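Local coordinates for protein CcbJ (Streptomyces caelestis, PDB 4HGZ) that probably transfers a methyl group from S-adenosyl-L-methionine to a nitrogen atom of its substrate, as an N-methyltransferase, at residues C[65-70]-C[118-123]; C[86-91]-C[126-131]. All blocks are in the same frame, centred on the assembly; numbering follows the deposited sequence.

Contact 1: C[65-70]-C[118-123]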
loop_
_atom_site.group_PDB
_atom_site.type_symbol
_atom_site.label_atom_id
_atom_site.label_comp_id
_atom_site.label_asym_id
_atom_site.label_seq_id
_atom_site.Cartn_x
_atom_site.Cartn_y
_atom_site.Cartn_z
ATOM N N PRO C 65 30.913 -24.338 29.174
ATOM C CA PRO C 65 30.323 -24.846 27.922
ATOM C C PRO C 65 28.924 -24.315 27.609
ATOM O O PRO C 65 28.113 -24.102 28.513
ATOM C CB PRO C 65 30.261 -26.361 28.150
ATOM C CG PRO C 65 30.161 -26.523 29.649
ATOM C CD PRO C 65 30.639 -25.237 30.310
ATOM N N VAL C 66 28.643 -24.124 26.326
ATOM C CA VAL C 66 27.346 -23.622 25.910
ATOM C C VAL C 66 26.632 -24.626 25.023
ATOM O O VAL C 66 27.263 -25.467 24.382
ATOM C CB VAL C 66 27.467 -22.284 25.150
ATOM C CG1 VAL C 66 28.224 -21.265 25.989
ATOM C CG2 VAL C 66 28.169 -22.496 23.820
ATOM N N LEU C 67 25.309 -24.522 24.982
ATOM C CA LEU C 67 24.492 -25.425 24.193
ATOM C C LEU C 67 23.778 -24.639 23.106
ATOM O O LEU C 67 23.046 -23.701 23.409
ATOM C CB LEU C 67 23.462 -26.097 25.096
ATOM C CG LEU C 67 22.554 -27.144 24.456
ATOM C CD1 LEU C 67 23.287 -28.466 24.356
ATOM C CD2 LEU C 67 21.273 -27.305 25.265
ATOM N N GLU C 68 24.002 -25.000 21.844
ATOM C CA GLU C 68 23.249 -24.397 20.759
ATOM C C GLU C 68 22.100 -25.302 20.314
ATOM O O GLU C 68 22.319 -26.420 19.855
ATOM C CB GLU C 68 24.124 -24.032 19.548
ATOM C CG GLU C 68 23.274 -23.345 18.462
ATOM C CD GLU C 68 24.034 -22.917 17.210
ATOM O OE1 GLU C 68 25.237 -23.235 17.082
ATOM O OE2 GLU C 68 23.403 -22.259 16.340
ATOM N N LEU C 69 20.872 -24.817 20.463
ATOM C CA LEU C 69 19.724 -25.503 19.914
ATOM C C LEU C 69 19.645 -25.168 18.429
ATOM O O LEU C 69 19.635 -24.001 18.062
ATOM C CB LEU C 69 18.458 -25.026 20.604
ATOM C CG LEU C 69 18.437 -25.171 22.118
ATOM C CD1 LEU C 69 17.060 -24.833 22.653
ATOM C CD2 LEU C 69 18.807 -26.583 22.494
ATOM N N GLY C 70 19.607 -26.186 17.577
ATOM C CA GLY C 70 19.501 -25.978 16.134
ATOM C C GLY C 70 20.813 -25.541 15.537
ATOM O O GLY C 70 20.898 -24.507 14.885
ATOM N N GLY C 118 19.553 -35.239 17.643
ATOM C CA GLY C 118 18.280 -35.527 18.266
ATOM C C GLY C 118 17.310 -34.373 18.376
ATOM O O GLY C 118 17.611 -33.235 18.027
ATOM N N ASN C 119 16.122 -34.694 18.858
ATOM C CA ASN C 119 15.089 -33.724 19.133
ATOM C C ASN C 119 15.291 -33.266 20.565
ATOM O O ASN C 119 15.317 -34.082 21.490
ATOM C CB ASN C 119 13.713 -34.366 18.926
ATOM C CG ASN C 119 12.601 -33.642 19.656
ATOM O OD1 ASN C 119 12.798 -32.562 20.213
ATOM N ND2 ASN C 119 11.415 -34.242 19.657
ATOM N N PHE C 120 15.469 -31.960 20.738
ATOM C CA PHE C 120 15.843 -31.420 22.036
ATOM C C PHE C 120 14.896 -31.855 23.149
ATOM O O PHE C 120 15.318 -32.120 24.272
ATOM C CB PHE C 120 15.903 -29.898 21.979
ATOM C CG PHE C 120 16.340 -29.267 23.265
ATOM C CD1 PHE C 120 17.512 -29.675 23.884
ATOM C CD2 PHE C 120 15.585 -28.263 23.853
ATOM C CE1 PHE C 120 17.921 -29.096 25.066
ATOM C CE2 PHE C 120 15.989 -27.675 25.038
ATOM C CZ PHE C 120 17.159 -28.089 25.650
ATOM N N ALA C 121 13.612 -31.917 22.829
ATOM C CA ALA C 121 12.591 -32.173 23.825
ATOM C C ALA C 121 12.754 -33.559 24.442
ATOM O O ALA C 121 12.276 -33.811 25.548
ATOM C CB ALA C 121 11.208 -32.012 23.207
ATOM N N LYS C 122 13.446 -34.446 23.728
ATOM C CA LYS C 122 13.542 -35.849 24.125
ATOM C C LYS C 122 14.937 -36.262 24.559
ATOM O O LYS C 122 15.101 -37.284 25.222
ATOM C CB LYS C 122 13.054 -36.764 22.997
ATOM C CG LYS C 122 11.545 -36.793 22.873
ATOM C CD LYS C 122 11.083 -37.237 21.498
ATOM C CE LYS C 122 9.559 -37.302 21.472
ATOM N NZ LYS C 122 9.013 -37.522 20.115
ATOM N N LEU C 123 15.941 -35.478 24.185
ATOM C CA LEU C 123 17.323 -35.793 24.559
ATOM C C LEU C 123 17.570 -35.667 26.050
ATOM O O LEU C 123 17.163 -34.698 26.676
ATOM C CB LEU C 123 18.312 -34.912 23.806
ATOM C CG LEU C 123 18.716 -35.463 22.446
ATOM C CD1 LEU C 123 18.971 -34.325 21.478
ATOM C CD2 LEU C 123 19.931 -36.335 22.595
#
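Leu69 sets its CD2 methyl over the centre of the Phe120 ring. This CD2 stands 3.5 Å from the centroid of the Phe120 ring and only 7° off the ring normal, the geometry of a CH-pi contact over a face. The other branch, CD1, reaches the same ring nearer its rim, 3.9 Å from CE2 of Phe120. Two residues back on strand 66-69, Leu67 comes in obliquely with a single branch, CD2 lying 3.8 Å from CE1 of Phe120. Phe120 extends away from its backbone N (chi1 -177°), and this first torsion sends the ring from the loop toward the strand. No hydrogen bond joins the segments, so the contact is wholly apolar.

The loop has its own bracing: Ala121 N donates to OD1 of Asn119 at 2.8 Å, closing an Asx turn, and the backbone O of Asn119 receives both Lys122 N and Leu123 N. From helix 146-159, Leu159 touches Leu67 and Phe120, and Cys152 touches Leu69. Another structure of this protein has S-adenosyl-L-homocysteine at Asn119 and Phe120; it is not bound here. The contact thus lies at the wall of the cofactor site of a Rossmann-like methyltransferase, where a loop following strand 113-117 packs on the first strand, 66-69.

Contact 2: C[86-91]-C[126-131]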
loop_
_atom_site.group_PDB
_atom_site.type_symbol
_atom_site.label_atom_id
_atom_site.label_comp_id
_atom_site.label_asym_id
_atom_site.label_seq_id
_atom_site.Cartn_x
_atom_site.Cartn_y
_atom_site.Cartn_z
ATOM N N GLU C 86 33.654 -24.104 24.434
ATOM C CA GLU C 86 33.165 -25.464 24.184
ATOM C C GLU C 86 31.670 -25.454 23.843
ATOM O O GLU C 86 30.841 -25.030 24.651
ATOM C CB GLU C 86 33.428 -26.371 25.387
ATOM C CG GLU C 86 33.048 -27.825 25.143
ATOM C CD GLU C 86 33.275 -28.718 26.355
ATOM O OE1 GLU C 86 34.073 -28.357 27.244
ATOM O OE2 GLU C 86 32.647 -29.793 26.419
ATOM N N VAL C 87 31.337 -25.924 22.642
ATOM C CA VAL C 87 29.958 -25.901 22.164
ATOM C C VAL C 87 29.357 -27.289 21.938
ATOM O O VAL C 87 29.778 -28.028 21.043
ATOM C CB VAL C 87 29.831 -25.141 20.837
ATOM C CG1 VAL C 87 28.397 -25.136 20.399
ATOM C CG2 VAL C 87 30.302 -23.734 20.987
ATOM N N HIS C 88 28.366 -27.639 22.746
ATOM C CA HIS C 88 27.522 -28.793 22.460
ATOM C C HIS C 88 26.376 -28.325 21.563
ATOM O O HIS C 88 25.645 -27.392 21.913
ATOM C CB HIS C 88 26.969 -29.354 23.764
ATOM C CG HIS C 88 28.035 -29.786 24.719
ATOM N ND1 HIS C 88 27.764 -30.480 25.880
ATOM C CD2 HIS C 88 29.381 -29.647 24.667
ATOM C CE1 HIS C 88 28.898 -30.738 26.508
ATOM N NE2 HIS C 88 29.894 -30.244 25.791
ATOM N N GLY C 89 26.222 -28.952 20.404
ATOM C CA GLY C 89 25.175 -28.536 19.475
ATOM C C GLY C 89 24.142 -29.606 19.182
ATOM O O GLY C 89 24.482 -30.701 18.723
ATOM N N VAL C 90 22.879 -29.284 19.443
ATOM C CA VAL C 90 21.774 -30.176 19.137
ATOM C C VAL C 90 21.176 -29.892 17.760
ATOM O O VAL C 90 20.948 -28.741 17.403
ATOM C CB VAL C 90 20.658 -30.052 20.181
ATOM C CG1 VAL C 90 19.470 -30.915 19.784
ATOM C CG2 VAL C 90 21.175 -30.457 21.550
ATOM N N GLU C 91 20.920 -30.950 16.996
ATOM C CA GLU C 91 20.334 -30.833 15.663
ATOM C C GLU C 91 19.543 -32.096 15.305
ATOM O O GLU C 91 20.054 -33.205 15.455
ATOM C CB GLU C 91 21.428 -30.627 14.619
ATOM C CG GLU C 91 20.894 -30.539 13.204
ATOM C CD GLU C 91 19.833 -29.468 13.078
ATOM O OE1 GLU C 91 18.774 -29.734 12.454
ATOM O OE2 GLU C 91 20.059 -28.366 13.625
ATOM N N GLY C 126 21.750 -35.298 30.675
ATOM C CA GLY C 126 22.372 -35.697 31.935
ATOM C C GLY C 126 22.562 -34.580 32.948
ATOM O O GLY C 126 21.814 -33.595 32.963
ATOM N N GLU C 127 23.576 -34.749 33.793
ATOM C CA GLU C 127 23.884 -33.815 34.870
ATOM C C GLU C 127 24.575 -32.568 34.342
ATOM O O GLU C 127 24.907 -31.660 35.104
ATOM C CB GLU C 127 24.789 -34.493 35.898
ATOM C CG GLU C 127 24.228 -35.782 36.459
ATOM C CD GLU C 127 23.136 -35.554 37.488
ATOM O OE1 GLU C 127 22.239 -34.716 37.252
ATOM O OE2 GLU C 127 23.178 -36.230 38.538
ATOM N N GLN C 128 24.806 -32.536 33.035
ATOM C CA GLN C 128 25.477 -31.410 32.413
ATOM C C GLN C 128 24.664 -30.139 32.565
ATOM O O GLN C 128 23.457 -30.122 32.298
ATOM C CB GLN C 128 25.694 -31.663 30.925
ATOM C CG GLN C 128 26.550 -30.593 30.264
ATOM C CD GLN C 128 27.975 -30.582 30.814
ATOM O OE1 GLN C 128 28.736 -31.538 30.616
ATOM N NE2 GLN C 128 28.341 -29.505 31.510
ATOM N N ARG C 129 25.328 -29.073 32.991
ATOM C CA ARG C 129 24.719 -27.752 32.985
ATOM C C ARG C 129 25.534 -26.848 32.088
ATOM O O ARG C 129 26.696 -27.135 31.799
ATOM C CB ARG C 129 24.632 -27.189 34.393
ATOM C CG ARG C 129 23.720 -27.999 35.288
ATOM C CD ARG C 129 22.283 -27.907 34.824
ATOM N NE ARG C 129 21.415 -28.674 35.706
ATOM C CZ ARG C 129 21.105 -29.948 35.504
ATOM N NH1 ARG C 129 21.584 -30.593 34.443
ATOM N NH2 ARG C 129 20.315 -30.577 36.361
ATOM N N TYR C 130 24.913 -25.770 31.629
ATOM C CA TYR C 130 25.554 -24.886 30.672
ATOM C C TYR C 130 25.521 -23.446 31.151
ATOM O O TYR C 130 24.712 -23.079 32.011
ATOM C CB TYR C 130 24.855 -24.991 29.322
ATOM C CG TYR C 130 24.984 -26.342 28.674
ATOM C CD1 TYR C 130 25.972 -26.583 27.729
ATOM C CD2 TYR C 130 24.120 -27.380 29.004
ATOM C CE1 TYR C 130 26.104 -27.824 27.126
ATOM C CE2 TYR C 130 24.242 -28.629 28.404
ATOM C CZ TYR C 130 25.239 -28.842 27.468
ATOM O OH TYR C 130 25.381 -30.070 26.870
ATOM N N SER C 131 26.401 -22.633 30.581
ATOM C CA SER C 131 26.533 -21.234 30.967
ATOM C C SER C 131 25.600 -20.419 30.105
ATOM O O SER C 131 25.101 -19.376 30.515
ATOM C CB SER C 131 27.969 -20.762 30.757
ATOM O OG SER C 131 28.310 -20.813 29.381
#
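His88 presents the ND1 edge of its imidazole to the phenol end of Tyr130, overlapping OH and the neighbouring CE1. The ND1 of His88 and the OH of Tyr130 are 2.6 Å apart and hydrogen-bonded, at an angle of 141°. Beside this bond, CE1 of Tyr130 comes to 3.4 Å from ND1 of His88. The two side chains cross at about a right angle, with ring planes at 86° and centroids 5.2 Å apart.

The other nitrogen of the imidazole is also engaged. NE2 of His88 donates to OE2 of Glu86 over 2.9 Å; the acceptor lies close to the imidazole plane and is approached on its anti side, but tilted well out of the carboxylate plane. Held at both nitrogens, the ring is restrained from turning about its CB-CG bond, and the nearby carboxylate would be expected to favour a proton on NE2. With CG anti to the carbonyl carbon (chi1 -59°), His88 directs its ring toward segment 126-131.

Gln128 adds a looser, peripheral contact, OE1 standing 4.2 Å from CE1 of His88. Its amide is oriented by the other end: NE2 of Gln128 donates to the backbone O of Arg129 at 2.9 Å in a nearly straight bond, while NH1 of Arg129 bonds to the backbone O of Gln128, bracing the turn that leads into Tyr130.

His88 and Tyr130 both touch Leu67 of strand 66-69, the strand that runs between theirs in the parallel part of the sheet, so their bond bridges over it. On its farther side, strand 87-91 adjoins strand 113-117, where His88 touches Val114, while Val87 packs against Ala77 and Leu80 of helix 77-82.

Overall arrangement
Contacts 1 and 2 have centres about 7 Å apart and share one parallel sheet region, in which strand 66-69 lies between 87-91 and 130-135. Along the chain their segments alternate: 65-70, 86-91, 118-123, 126-131. They meet directly through probable backbone hydrogen bonds, Glu68 N to His88 O and Gly70 N to Val90 O, both 2.9 Å, and through packing of Tyr130 CD1 on Val66 C. Contact 1 places Phe120 of the S-adenosyl-L-homocysteine site against strand 66-69, and strand 87-91, whose His88 makes contact 2, ends at Glu91 of that site. Together they tie the neighbouring strands to the segment leading from strand 113-117 into strand 130-135.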